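Local coordinates for glutathione S-transferase enzyme with thioredoxin-like domain (Xenorhabdus nematophila, PDB 4L8E), which binds glutathione in a glutathione S-transferase fold and probably catalyses glutathione-dependent transfer or thiol chemistry, at residues I29-A34 with L51-H56; I82-P87 with L103-N108. All blocks are in the same frame, centred on the assembly; numbering follows the deposited sequence.

Contact 1: I29-A34 with L51-H56; sequences IDLYYA and LPYTIH
Tyr-32 and His-56 stand abreast on one face of a parallel strand pair. Their ring centroids are 4.6 Å apart with the planes at 31°, and the closest touch is Tyr-32 CD2 against His-56 CB at 3.4 Å. The phenol oxygen of Tyr-32 sits over the imidazole face, near its margin. With CG beside the backbone N (chi1 -70°), His-56 leans back along its own strand: ND1 makes a weak hydrogen bond to Thr-54 O, and CE1 comes edge-on to Asp-30 OD1 at 3.0 Å, the carboxylate and ring planes 74° apart. The other oxygen of Asp-30, OD2, is held by His-85. On the reverse face, Ile-55 CD1 lies over a face of the Tyr-33 ring, and Ile-55 CG2 is 4.0 Å from Tyr-33 CD2. On the same face as Ile-55, toward the start of the strands, Leu-31 CD2 meets Tyr-53 CD2 obliquely at 4.3 Å, and Tyr-53 OH bonds to Glu-47. Between the two faces runs a parallel ladder, including Leu-31 N to Thr-54 O, almost straight, at 2.9 Å and His-56 N to Leu-31 O at 2.8 Å. The two strands are the first and last elements of a beta-alpha-beta unit in the thioredoxin-like domain; helix 37-49 packs on Leu-31, Tyr-33 and Tyr-53, helix 68-73 touches Tyr-32 on the other face, and strand 81-84 flanks 30-33 on its far side.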
loop_
_atom_site.group_PDB
_atom_site.type_symbol
_atom_site.label_atom_id
_atom_site.label_comp_id
_atom_site.label_asym_id
_atom_site.label_seq_id
_atom_site.Cartn_x
_atom_site.Cartn_y
_atom_site.Cartn_z
ATOM N N ILE A 29 -7.222 23.150 -0.991
ATOM C CA ILE A 29 -7.160 21.709 -1.373
ATOM C C ILE A 29 -8.424 21.308 -2.148
ATOM O O ILE A 29 -9.546 21.475 -1.641
ATOM C CB ILE A 29 -7.057 20.731 -0.157
ATOM C CG1 ILE A 29 -5.779 20.919 0.697
ATOM C CG2 ILE A 29 -7.129 19.280 -0.621
ATOM C CD1 ILE A 29 -4.510 20.734 -0.036
ATOM N N ASP A 30 -8.245 20.783 -3.360
ATOM C CA ASP A 30 -9.342 20.224 -4.141
ATOM C C ASP A 30 -9.307 18.711 -3.917
ATOM O O ASP A 30 -8.250 18.082 -4.116
ATOM C CB ASP A 30 -9.196 20.508 -5.634
ATOM C CG ASP A 30 -9.443 21.956 -6.004
ATOM O OD1 ASP A 30 -10.389 22.557 -5.480
ATOM O OD2 ASP A 30 -8.721 22.473 -6.872
ATOM N N LEU A 31 -10.431 18.144 -3.473
ATOM C CA LEU A 31 -10.535 16.715 -3.236
ATOM C C LEU A 31 -11.491 16.066 -4.231
ATOM O O LEU A 31 -12.664 16.422 -4.307
ATOM C CB LEU A 31 -11.000 16.438 -1.814
ATOM C CG LEU A 31 -11.265 14.975 -1.441
ATOM C CD1 LEU A 31 -10.071 14.056 -1.603
ATOM C CD2 LEU A 31 -11.830 14.910 -0.033
ATOM N N TYR A 32 -10.967 15.115 -4.984
ATOM C CA TYR A 32 -11.752 14.325 -5.927
ATOM C C TYR A 32 -12.227 13.071 -5.174
ATOM O O TYR A 32 -11.421 12.284 -4.665
ATOM C CB TYR A 32 -10.911 14.028 -7.183
ATOM C CG TYR A 32 -10.606 15.301 -7.890
ATOM C CD1 TYR A 32 -9.540 16.105 -7.487
ATOM C CD2 TYR A 32 -11.432 15.762 -8.906
ATOM C CE1 TYR A 32 -9.309 17.345 -8.090
ATOM C CE2 TYR A 32 -11.191 16.974 -9.528
ATOM C CZ TYR A 32 -10.129 17.756 -9.123
ATOM O OH TYR A 32 -9.897 18.970 -9.738
ATOM N N TYR A 33 -13.557 12.943 -5.063
ATOM C CA TYR A 33 -14.160 12.158 -3.991
ATOM C C TYR A 33 -15.395 11.384 -4.398
ATOM O O TYR A 33 -16.192 11.852 -5.198
ATOM C CB TYR A 33 -14.583 13.129 -2.893
ATOM C CG TYR A 33 -15.432 12.591 -1.747
ATOM C CD1 TYR A 33 -14.840 12.038 -0.612
ATOM C CD2 TYR A 33 -16.801 12.700 -1.771
ATOM C CE1 TYR A 33 -15.632 11.591 0.455
ATOM C CE2 TYR A 33 -17.599 12.251 -0.712
ATOM C CZ TYR A 33 -16.998 11.679 0.390
ATOM O OH TYR A 33 -17.825 11.250 1.421
ATOM N N ALA A 34 -15.549 10.210 -3.790
ATOM C CA ALA A 34 -16.815 9.499 -3.747
ATOM C C ALA A 34 -16.963 8.981 -2.318
ATOM O O ALA A 34 -15.963 8.750 -1.645
ATOM C CB ALA A 34 -16.839 8.339 -4.736
ATOM N N LEU A 51 -8.751 21.842 7.720
ATOM C CA LEU A 51 -8.120 22.424 6.546
ATOM C C LEU A 51 -9.206 22.637 5.503
ATOM O O LEU A 51 -9.941 21.703 5.191
ATOM C CB LEU A 51 -7.071 21.440 6.012
ATOM C CG LEU A 51 -5.942 21.947 5.137
ATOM C CD1 LEU A 51 -5.095 22.972 5.872
ATOM C CD2 LEU A 51 -5.101 20.755 4.704
ATOM N N PRO A 52 -9.333 23.862 4.972
ATOM C CA PRO A 52 -10.373 24.049 3.951
ATOM C C PRO A 52 -10.170 23.186 2.728
ATOM O O PRO A 52 -9.035 23.020 2.250
ATOM C CB PRO A 52 -10.241 25.527 3.572
ATOM C CG PRO A 52 -9.489 26.162 4.663
ATOM C CD PRO A 52 -8.599 25.108 5.243
ATOM N N TYR A 53 -11.265 22.641 2.218
ATOM C CA TYR A 53 -11.243 21.866 0.986
ATOM C C TYR A 53 -12.512 22.004 0.171
ATOM O O TYR A 53 -13.572 22.335 0.697
ATOM C CB TYR A 53 -10.987 20.389 1.279
ATOM C CG TYR A 53 -12.044 19.659 2.083
ATOM C CD1 TYR A 53 -12.105 19.769 3.474
ATOM C CD2 TYR A 53 -12.930 18.795 1.465
ATOM C CE1 TYR A 53 -13.046 19.044 4.212
ATOM C CE2 TYR A 53 -13.875 18.097 2.185
ATOM C CZ TYR A 53 -13.915 18.209 3.564
ATOM O OH TYR A 53 -14.857 17.481 4.262
ATOM N N THR A 54 -12.387 21.760 -1.127
ATOM C CA THR A 54 -13.525 21.766 -2.044
ATOM C C THR A 54 -13.710 20.359 -2.559
ATOM O O THR A 54 -12.771 19.757 -3.094
ATOM C CB THR A 54 -13.308 22.721 -3.242
ATOM O OG1 THR A 54 -13.138 24.069 -2.774
ATOM C CG2 THR A 54 -14.513 22.676 -4.204
ATOM N N ILE A 55 -14.909 19.811 -2.391
ATOM C CA ILE A 55 -15.197 18.503 -2.962
ATOM C C ILE A 55 -15.564 18.587 -4.444
ATOM O O ILE A 55 -16.436 19.352 -4.842
ATOM C CB ILE A 55 -16.352 17.801 -2.207
ATOM C CG1 ILE A 55 -15.945 17.561 -0.751
ATOM C CG2 ILE A 55 -16.752 16.510 -2.918
ATOM C CD1 ILE A 55 -16.694 16.449 -0.071
ATOM N N HIS A 56 -14.866 17.790 -5.242
ATOM C CA HIS A 56 -15.170 17.564 -6.643
ATOM C C HIS A 56 -15.703 16.155 -6.736
ATOM O O HIS A 56 -14.947 15.198 -6.732
ATOM C CB HIS A 56 -13.907 17.688 -7.504
ATOM C CG HIS A 56 -13.386 19.084 -7.607
ATOM N ND1 HIS A 56 -12.834 19.755 -6.535
ATOM C CD2 HIS A 56 -13.349 19.944 -8.652
ATOM C CE1 HIS A 56 -12.478 20.969 -6.917
ATOM N NE2 HIS A 56 -12.776 21.109 -8.195
HETATM O O HOH W 1 -10.058 24.499 -1.997
#

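Contact 2: I82-P87 with L103-N108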
loop_
_atom_site.group_PDB
_atom_site.type_symbol
_atom_site.label_atom_id
_atom_site.label_comp_id
_atom_site.label_asym_id
_atom_site.label_seq_id
_atom_site.Cartn_x
_atom_site.Cartn_y
_atom_site.Cartn_z
ATOM N N ILE A 82 -6.105 14.418 -4.763
ATOM C CA ILE A 82 -6.175 15.839 -4.433
ATOM C C ILE A 82 -5.315 16.653 -5.359
ATOM O O ILE A 82 -4.402 16.148 -6.010
ATOM C CB ILE A 82 -5.763 16.185 -2.976
ATOM C CG1 ILE A 82 -4.289 15.885 -2.733
ATOM C CG2 ILE A 82 -6.668 15.502 -1.977
ATOM C CD1 ILE A 82 -3.737 16.527 -1.441
ATOM N N VAL A 83 -5.658 17.927 -5.454
ATOM C CA VAL A 83 -4.781 18.935 -6.006
ATOM C C VAL A 83 -4.598 20.002 -4.924
ATOM O O VAL A 83 -5.562 20.562 -4.380
ATOM C CB VAL A 83 -5.348 19.528 -7.291
ATOM C CG1 VAL A 83 -4.433 20.635 -7.827
ATOM C CG2 VAL A 83 -5.541 18.412 -8.308
ATOM N N ASP A 84 -3.340 20.232 -4.559
ATOM C CA ASP A 84 -2.985 21.274 -3.622
ATOM C C ASP A 84 -2.481 22.458 -4.424
ATOM O O ASP A 84 -1.378 22.417 -5.011
ATOM C CB ASP A 84 -1.878 20.779 -2.682
ATOM C CG ASP A 84 -1.475 21.802 -1.631
ATOM O OD1 ASP A 84 -2.035 22.923 -1.591
ATOM O OD2 ASP A 84 -0.586 21.472 -0.818
ATOM N N HIS A 85 -3.292 23.503 -4.465
ATOM C CA HIS A 85 -2.943 24.718 -5.169
ATOM C C HIS A 85 -2.044 25.673 -4.394
ATOM O O HIS A 85 -1.627 26.684 -4.934
ATOM C CB HIS A 85 -4.208 25.474 -5.594
ATOM C CG HIS A 85 -5.044 24.714 -6.565
ATOM N ND1 HIS A 85 -4.783 24.704 -7.914
ATOM C CD2 HIS A 85 -6.112 23.904 -6.376
ATOM C CE1 HIS A 85 -5.654 23.915 -8.520
ATOM N NE2 HIS A 85 -6.469 23.417 -7.608
ATOM N N GLN A 86 -1.762 25.368 -3.136
ATOM C CA GLN A 86 -0.878 26.199 -2.329
ATOM C C GLN A 86 0.177 25.333 -1.659
ATOM O O GLN A 86 0.215 25.209 -0.428
ATOM C CB GLN A 86 -1.678 26.957 -1.285
ATOM C CG GLN A 86 -2.635 27.973 -1.879
ATOM C CD GLN A 86 -3.455 28.667 -0.818
ATOM O OE1 GLN A 86 -3.904 28.040 0.146
ATOM N NE2 GLN A 86 -3.647 29.969 -0.980
ATOM N N PRO A 87 1.031 24.705 -2.478
ATOM C CA PRO A 87 2.080 23.863 -1.923
ATOM C C PRO A 87 3.094 24.733 -1.203
ATOM O O PRO A 87 3.265 25.924 -1.535
ATOM C CB PRO A 87 2.673 23.181 -3.159
ATOM C CG PRO A 87 2.422 24.125 -4.268
ATOM C CD PRO A 87 1.124 24.818 -3.946
ATOM N N LEU A 103 -2.534 10.950 2.538
ATOM C CA LEU A 103 -2.482 11.061 3.989
ATOM C C LEU A 103 -1.086 11.467 4.458
ATOM O O LEU A 103 -0.943 12.317 5.332
ATOM C CB LEU A 103 -2.949 9.759 4.673
ATOM C CG LEU A 103 -4.453 9.470 4.619
ATOM C CD1 LEU A 103 -4.723 8.082 5.166
ATOM C CD2 LEU A 103 -5.260 10.506 5.373
ATOM N N LEU A 104 -0.062 10.852 3.886
ATOM C CA LEU A 104 1.306 11.169 4.262
ATOM C C LEU A 104 1.643 12.605 3.901
ATOM O O LEU A 104 2.224 13.342 4.699
ATOM C CB LEU A 104 2.268 10.189 3.575
ATOM C CG LEU A 104 3.751 10.417 3.836
ATOM C CD1 LEU A 104 4.031 10.446 5.318
ATOM C CD2 LEU A 104 4.559 9.321 3.147
ATOM N N TYR A 105 1.287 13.019 2.687
ATOM C CA TYR A 105 1.557 14.383 2.246
ATOM C C TYR A 105 0.875 15.411 3.146
ATOM O O TYR A 105 1.484 16.411 3.523
ATOM C CB TYR A 105 1.077 14.556 0.802
ATOM C CG TYR A 105 1.174 15.957 0.277
ATOM C CD1 TYR A 105 2.314 16.409 -0.344
ATOM C CD2 TYR A 105 0.102 16.840 0.384
ATOM C CE1 TYR A 105 2.401 17.698 -0.839
ATOM C CE2 TYR A 105 0.171 18.131 -0.114
ATOM C CZ TYR A 105 1.332 18.566 -0.732
ATOM O OH TYR A 105 1.449 19.833 -1.247
ATOM N N LEU A 106 -0.400 15.172 3.473
ATOM C CA LEU A 106 -1.151 16.115 4.302
ATOM C C LEU A 106 -0.649 16.121 5.751
ATOM O O LEU A 106 -0.619 17.170 6.397
ATOM C CB LEU A 106 -2.650 15.795 4.264
ATOM C CG LEU A 106 -3.326 16.102 2.914
ATOM C CD1 LEU A 106 -4.777 15.657 2.955
ATOM C CD2 LEU A 106 -3.207 17.553 2.577
ATOM N N ALA A 107 -0.300 14.945 6.259
ATOM C CA ALA A 107 0.244 14.859 7.622
ATOM C C ALA A 107 1.548 15.637 7.700
ATOM O O ALA A 107 1.781 16.358 8.665
ATOM C CB ALA A 107 0.414 13.410 8.026
ATOM N N ASN A 108 2.391 15.544 6.665
ATOM C CA ASN A 108 3.649 16.288 6.633
ATOM C C ASN A 108 3.433 17.779 6.498
ATOM O O ASN A 108 4.083 18.573 7.159
ATOM C CB ASN A 108 4.558 15.803 5.496
ATOM C CG ASN A 108 5.163 14.448 5.765
ATOM O OD1 ASN A 108 5.216 14.002 6.907
ATOM N ND2 ASN A 108 5.653 13.786 4.712
#
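Ile-82 reaches from the strand toward helix 99-110, its CD1 lying 4.2 Å from Leu-106 CD2 and 4.3 Å from Tyr-105 CD2. The isoleucine and leucine side chains run past one another head to tail, whereas the tyrosine ring is approached obliquely. CG1 of Ile-82 stands between the backbone N and the carbonyl carbon (chi1 65°), which aims the methyl end at the helix. Two residues on, Asp-84 supplies the polar contact: its OD2 accepts the hydroxyl proton of Tyr-105 OH at 2.6 Å. The oxygen lies at the edge of the phenol ring, in its plane, and the hydroxyl comes to the anti side of the carboxylate, 24° out of the carboxylate plane. Carboxylate and ring planes are 79° apart. A salt bridge from Lys-109 to the same OD2 should stabilise the negative charge of this buried acid. Asp-84 OD1 accepts from Gln-86 N at 2.9 Å, closing an Asx turn as the strand ends; carboxylate rotation is thus restrained through both oxygens. Pro-87 finishes the segment with CB 4.0 Å from Tyr-105 OH. Around this buried junction, strand 94-97 packs on Ile-82, Pro-87 and Tyr-105, helix 37-49 meets Leu-106 through Phe-45 and Leu-46, and Arg-119 and Thr-122 of the second subunit pack on Pro-87 and Tyr-105, so the helix 99-110 side of the sheet adjoins the dimer interface.

From the N terminus, strand 30-33 leads through helix 37-49 into strand 54-57, and contact 1 closes that beta-alpha-beta crossover. The chain then passes helix 68-73 and returns as strand 81-84, antiparallel to strand 30-33; after strand 94-97, helix 99-110 lets contact 2 close the second loop. The two closures follow in series, neither nested nor crossing, with centres about 11 Å apart. They meet where strands 30-33 and 81-84 are neighbours: Asp-30 N lies 2.9 Å from Val-83 O, and Ile-29 CD1 packs 3.6 Å from Asp-84 CG. Contact 1 joins two strands within the sheet, while contact 2 fastens helix 99-110 onto one face of it.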